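Local structure of rhamnosidase B (Bacillus sp., 2OKX) at residues Val36-Arg49 / Tyr104-Asp118. The protein probably hydrolyses terminal alpha-L-rhamnose residues from glycosides, as an alpha-L-rhamnosidase of glycoside hydrolase family 78. Residues are numbered along the deposited sequence; the frame is centred on the assembly and turned at random.
Sequences VEGPAMLHITADSR and YLRGRGGLIAEIEAD
Tyr104 OH donates a very short hydrogen bond to Asp47 OD1, 2.4 Å, a value to be read with caution; OD1 comes to the ring's edge with its carboxylate plane at 89° to the ring. Extending CG anti to the backbone N (chi1 -174°) carries the Asp47 carboxylate into the loop before strand 110-117. There OD2 takes a hydrogen bond from Trp187 NE1, one from a water that also donates to Leu105 O, and a weak one from Arg108 N. Gly107 N in turn donates to Tyr104 OH at 3.1 Å, which helps hold the phenol against its own loop. After the cis peptide between Asp47 and Ser48, the Ser48 side chain lies over one face of this ring, its CB 3.9 Å from the centroid in a CH-pi contact, while OG bonds to Phe97 N.

From here strands 41-47 and 110-117 run antiparallel, their axes at 168°, joined by paired backbone bonds from Asp47-Gly110 to Met41-Glu116. On one face Leu42, Ile44 and Ala46 mesh with Ile115, Ala113 and Leu111; Ile44 CD1 meets Leu111 CD1 at 3.7 Å, and Leu111 and Ile115 reach on to strand 87-96. The other face is more polar: a water lying in the plane of the His43 ring, at its edge, joins NE2 to Glu116 OE1, while ND1 bonds to Ser75 OG. At the far end Asp118 grips the incoming chain with both syn lone pairs, OD2 taking Gly38 N at 2.7 Å and OD1 taking Glu37 N, as Val36 CG2 packs tightly on Ala117 CB. The two are neighbouring inner strands of a mixed five-stranded sheet, 41-47 in the middle, packed against the seven-stranded sheet containing 87-96, an arrangement consistent with the beta-sandwich of a galactose-binding-like N-terminal domain.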
loop_
_atom_site.group_PDB
_atom_site.type_symbol
_atom_site.label_atom_id
_atom_site.label_comp_id
_atom_site.label_asym_id
_atom_site.label_seq_id
_atom_site.Cartn_x
_atom_site.Cartn_y
_atom_site.Cartn_z
ATOM N N VAL A 36 22.238 -36.228 -6.052
ATOM C CA VAL A 36 20.823 -36.136 -6.387
ATOM C C VAL A 36 20.683 -35.763 -7.862
ATOM O O VAL A 36 21.237 -34.761 -8.314
ATOM C CB VAL A 36 20.107 -35.078 -5.511
ATOM C CG1 VAL A 36 20.853 -33.753 -5.569
ATOM C CG2 VAL A 36 18.673 -34.898 -5.981
ATOM N N GLU A 37 19.949 -36.583 -8.605
ATOM C CA GLU A 37 19.747 -36.351 -10.031
ATOM C C GLU A 37 18.941 -35.087 -10.300
ATOM O O GLU A 37 19.499 -34.046 -10.644
ATOM C CB GLU A 37 19.045 -37.556 -10.665
ATOM C CG GLU A 37 19.825 -38.857 -10.550
ATOM C CD GLU A 37 21.128 -38.835 -11.328
ATOM O OE1 GLU A 37 21.906 -39.807 -11.211
ATOM O OE2 GLU A 37 21.376 -37.851 -12.058
ATOM N N GLY A 38 17.624 -35.190 -10.148
ATOM C CA GLY A 38 16.758 -34.049 -10.385
ATOM C C GLY A 38 17.027 -32.912 -9.421
ATOM O O GLY A 38 17.891 -33.030 -8.548
ATOM N N PRO A 39 16.303 -31.789 -9.555
ATOM C CA PRO A 39 16.486 -30.633 -8.674
ATOM C C PRO A 39 15.894 -30.857 -7.289
ATOM O O PRO A 39 14.844 -31.483 -7.145
ATOM C CB PRO A 39 15.765 -29.521 -9.424
ATOM C CG PRO A 39 14.620 -30.250 -10.040
ATOM C CD PRO A 39 15.280 -31.506 -10.578
ATOM N N ALA A 40 16.580 -30.353 -6.273
ATOM C CA ALA A 40 16.106 -30.474 -4.907
ATOM C C ALA A 40 15.183 -29.283 -4.679
ATOM O O ALA A 40 15.642 -28.147 -4.553
ATOM C CB ALA A 40 17.278 -30.435 -3.937
ATOM N N MET A 41 13.881 -29.547 -4.644
ATOM C CA MET A 41 12.891 -28.496 -4.452
ATOM C C MET A 41 12.443 -28.368 -3.000
ATOM O O MET A 41 12.261 -29.367 -2.300
ATOM C CB MET A 41 11.662 -28.758 -5.330
ATOM C CG MET A 41 11.945 -28.823 -6.824
ATOM S SD MET A 41 12.760 -27.331 -7.448
ATOM C CE MET A 41 11.390 -26.151 -7.404
ATOM N N LEU A 42 12.272 -27.127 -2.558
ATOM C CA LEU A 42 11.816 -26.842 -1.206
ATOM C C LEU A 42 10.496 -26.091 -1.347
ATOM O O LEU A 42 10.464 -24.942 -1.797
ATOM C CB LEU A 42 12.844 -25.988 -0.458
ATOM C CG LEU A 42 12.650 -25.829 1.053
ATOM C CD1 LEU A 42 13.921 -25.280 1.683
ATOM C CD2 LEU A 42 11.468 -24.909 1.335
ATOM N N HIS A 43 9.410 -26.763 -0.980
ATOM C CA HIS A 43 8.067 -26.200 -1.059
ATOM C C HIS A 43 7.705 -25.658 0.314
ATOM O O HIS A 43 7.839 -26.357 1.317
ATOM C CB HIS A 43 7.088 -27.291 -1.478
ATOM C CG HIS A 43 7.518 -28.040 -2.701
ATOM N ND1 HIS A 43 7.411 -27.519 -3.973
ATOM C CD2 HIS A 43 8.066 -29.272 -2.843
ATOM C CE1 HIS A 43 7.871 -28.397 -4.846
ATOM N NE2 HIS A 43 8.274 -29.470 -4.186
ATOM N N ILE A 44 7.229 -24.419 0.360
ATOM C CA ILE A 44 6.921 -23.799 1.639
ATOM C C ILE A 44 5.871 -22.692 1.615
ATOM O O ILE A 44 5.669 -22.015 0.604
ATOM C CB ILE A 44 8.219 -23.204 2.247
ATOM C CG1 ILE A 44 7.923 -22.458 3.549
ATOM C CG2 ILE A 44 8.869 -22.254 1.239
ATOM C CD1 ILE A 44 9.168 -21.875 4.211
ATOM N N THR A 45 5.196 -22.537 2.747
ATOM C CA THR A 45 4.214 -21.481 2.942
ATOM C C THR A 45 4.122 -21.293 4.447
ATOM O O THR A 45 4.565 -22.150 5.212
ATOM C CB THR A 45 2.826 -21.817 2.350
ATOM O OG1 THR A 45 2.020 -20.631 2.356
ATOM C CG2 THR A 45 2.123 -22.892 3.167
ATOM N N ALA A 46 3.582 -20.163 4.880
ATOM C CA ALA A 46 3.467 -19.898 6.301
ATOM C C ALA A 46 2.374 -18.882 6.576
ATOM O O ALA A 46 1.830 -18.270 5.660
ATOM C CB ALA A 46 4.792 -19.394 6.847
ATOM N N ASP A 47 2.055 -18.725 7.852
ATOM C CA ASP A 47 1.038 -17.786 8.302
ATOM C C ASP A 47 1.705 -17.018 9.440
ATOM O O ASP A 47 2.012 -17.618 10.470
ATOM C CB ASP A 47 -0.184 -18.552 8.827
ATOM C CG ASP A 47 -1.335 -17.636 9.188
ATOM O OD1 ASP A 47 -1.073 -16.580 9.793
ATOM O OD2 ASP A 47 -2.497 -17.973 8.877
ATOM N N SER A 48 1.896 -15.704 9.300
ATOM C CA SER A 48 1.476 -14.912 8.142
ATOM C C SER A 48 2.490 -14.799 6.998
ATOM O O SER A 48 2.115 -14.858 5.822
ATOM C CB SER A 48 1.116 -13.499 8.606
ATOM O OG SER A 48 0.321 -13.532 9.776
ATOM N N ARG A 49 3.758 -14.600 7.344
ATOM C CA ARG A 49 4.828 -14.462 6.352
ATOM C C ARG A 49 6.102 -15.158 6.843
ATOM O O ARG A 49 6.247 -15.419 8.036
ATOM C CB ARG A 49 5.125 -12.977 6.109
ATOM C CG ARG A 49 3.941 -12.150 5.613
ATOM C CD ARG A 49 3.560 -12.510 4.189
ATOM N NE ARG A 49 2.554 -11.603 3.641
ATOM C CZ ARG A 49 1.259 -11.883 3.524
ATOM N NH1 ARG A 49 0.786 -13.061 3.916
ATOM N NH2 ARG A 49 0.435 -10.981 3.007
ATOM N N TYR A 104 -4.083 -9.729 4.409
ATOM C CA TYR A 104 -3.954 -10.928 5.222
ATOM C C TYR A 104 -5.198 -11.128 6.081
ATOM O O TYR A 104 -5.668 -10.197 6.730
ATOM C CB TYR A 104 -2.719 -10.824 6.129
ATOM C CG TYR A 104 -2.681 -11.876 7.220
ATOM C CD1 TYR A 104 -3.099 -11.579 8.518
ATOM C CD2 TYR A 104 -2.274 -13.180 6.941
ATOM C CE1 TYR A 104 -3.121 -12.562 9.518
ATOM C CE2 TYR A 104 -2.289 -14.170 7.927
ATOM C CZ TYR A 104 -2.715 -13.853 9.211
ATOM O OH TYR A 104 -2.739 -14.833 10.176
ATOM N N LEU A 105 -5.738 -12.343 6.065
ATOM C CA LEU A 105 -6.910 -12.662 6.877
ATOM C C LEU A 105 -6.429 -13.555 8.014
ATOM O O LEU A 105 -5.821 -14.601 7.778
ATOM C CB LEU A 105 -7.980 -13.378 6.044
ATOM C CG LEU A 105 -8.764 -12.498 5.058
ATOM C CD1 LEU A 105 -7.895 -12.152 3.848
ATOM C CD2 LEU A 105 -10.011 -13.239 4.605
ATOM N N ARG A 106 -6.691 -13.131 9.245
ATOM C CA ARG A 106 -6.254 -13.879 10.416
ATOM C C ARG A 106 -6.558 -15.372 10.352
ATOM O O ARG A 106 -7.694 -15.784 10.101
ATOM C CB ARG A 106 -6.876 -13.305 11.690
ATOM C CG ARG A 106 -6.200 -13.816 12.956
ATOM C CD ARG A 106 -6.965 -13.481 14.222
ATOM N NE ARG A 106 -6.200 -13.870 15.404
ATOM C CZ ARG A 106 -6.629 -13.749 16.655
ATOM N NH1 ARG A 106 -7.834 -13.249 16.902
ATOM N NH2 ARG A 106 -5.846 -14.116 17.662
ATOM N N GLY A 107 -5.519 -16.173 10.565
ATOM C CA GLY A 107 -5.654 -17.616 10.581
ATOM C C GLY A 107 -5.055 -18.044 11.909
ATOM O O GLY A 107 -5.658 -17.850 12.962
ATOM N N ARG A 108 -3.853 -18.602 11.864
ATOM C CA ARG A 108 -3.156 -19.023 13.070
ATOM C C ARG A 108 -1.688 -19.200 12.710
ATOM O O ARG A 108 -1.359 -19.461 11.551
ATOM C CB ARG A 108 -3.740 -20.337 13.610
ATOM C CG ARG A 108 -3.619 -21.527 12.677
ATOM C CD ARG A 108 -4.236 -22.786 13.291
ATOM N NE ARG A 108 -3.569 -23.186 14.531
ATOM C CZ ARG A 108 -3.921 -24.240 15.267
ATOM N NH1 ARG A 108 -3.260 -24.527 16.378
ATOM N NH2 ARG A 108 -4.937 -25.007 14.893
ATOM N N GLY A 109 -0.810 -19.033 13.695
ATOM C CA GLY A 109 0.611 -19.183 13.442
ATOM C C GLY A 109 0.906 -20.542 12.842
ATOM O O GLY A 109 0.342 -21.546 13.268
ATOM N N GLY A 110 1.783 -20.588 11.845
ATOM C CA GLY A 110 2.093 -21.867 11.245
ATOM C C GLY A 110 3.123 -21.852 10.137
ATOM O O GLY A 110 3.290 -20.864 9.420
ATOM N N LEU A 111 3.816 -22.977 10.010
ATOM C CA LEU A 111 4.835 -23.167 8.995
ATOM C C LEU A 111 4.764 -24.592 8.470
ATOM O O LEU A 111 4.638 -25.541 9.244
ATOM C CB LEU A 111 6.227 -22.933 9.575
ATOM C CG LEU A 111 7.376 -23.396 8.669
ATOM C CD1 LEU A 111 7.429 -22.531 7.418
ATOM C CD2 LEU A 111 8.693 -23.322 9.428
ATOM N N ILE A 112 4.829 -24.736 7.154
ATOM C CA ILE A 112 4.826 -26.048 6.530
ATOM C C ILE A 112 5.842 -25.997 5.390
ATOM O O ILE A 112 5.758 -25.141 4.505
ATOM C CB ILE A 112 3.421 -26.437 6.001
ATOM C CG1 ILE A 112 3.451 -27.876 5.483
ATOM C CG2 ILE A 112 2.972 -25.473 4.913
ATOM C CD1 ILE A 112 2.086 -28.448 5.178
ATOM N N ALA A 113 6.819 -26.898 5.438
ATOM C CA ALA A 113 7.863 -26.946 4.424
ATOM C C ALA A 113 8.321 -28.371 4.176
ATOM O O ALA A 113 8.348 -29.197 5.088
ATOM C CB ALA A 113 9.045 -26.086 4.853
ATOM N N GLU A 114 8.695 -28.652 2.935
ATOM C CA GLU A 114 9.143 -29.984 2.569
ATOM C C GLU A 114 10.168 -29.919 1.444
ATOM O O GLU A 114 9.966 -29.215 0.453
ATOM C CB GLU A 114 7.943 -30.820 2.121
ATOM C CG GLU A 114 8.238 -32.296 1.916
ATOM C CD GLU A 114 7.067 -33.029 1.293
ATOM O OE1 GLU A 114 5.920 -32.772 1.712
ATOM O OE2 GLU A 114 7.293 -33.865 0.394
ATOM N N ILE A 115 11.271 -30.645 1.609
ATOM C CA ILE A 115 12.313 -30.698 0.593
ATOM C C ILE A 115 12.151 -32.021 -0.140
ATOM O O ILE A 115 12.149 -33.085 0.480
ATOM C CB ILE A 115 13.722 -30.629 1.211
ATOM C CG1 ILE A 115 13.921 -29.274 1.891
ATOM C CG2 ILE A 115 14.774 -30.840 0.130
ATOM C CD1 ILE A 115 15.289 -29.093 2.503
ATOM N N GLU A 116 12.008 -31.949 -1.457
ATOM C CA GLU A 116 11.822 -33.138 -2.271
ATOM C C GLU A 116 12.818 -33.193 -3.419
ATOM O O GLU A 116 13.141 -32.172 -4.029
ATOM C CB GLU A 116 10.392 -33.168 -2.820
ATOM C CG GLU A 116 10.086 -34.339 -3.740
ATOM C CD GLU A 116 8.628 -34.380 -4.172
ATOM O OE1 GLU A 116 8.160 -33.412 -4.810
ATOM O OE2 GLU A 116 7.945 -35.383 -3.870
ATOM N N ALA A 117 13.301 -34.396 -3.705
ATOM C CA ALA A 117 14.257 -34.608 -4.780
ATOM C C ALA A 117 14.142 -36.038 -5.287
ATOM O O ALA A 117 14.196 -36.992 -4.507
ATOM C CB ALA A 117 15.668 -34.342 -4.283
ATOM N N ASP A 118 13.970 -36.181 -6.597
ATOM C CA ASP A 118 13.852 -37.497 -7.209
ATOM C C ASP A 118 12.663 -38.253 -6.622
ATOM O O ASP A 118 12.751 -39.447 -6.332
ATOM C CB ASP A 118 15.147 -38.286 -6.986
ATOM C CG ASP A 118 16.356 -37.604 -7.602
ATOM O OD1 ASP A 118 17.499 -37.992 -7.280
ATOM O OD2 ASP A 118 16.161 -36.679 -8.418
HETATM O O HOH W 1 14.414 -34.063 -8.219
HETATM O O HOH W 2 9.477 -31.470 -5.691
HETATM O O HOH W 3 -4.489 -17.016 7.386
#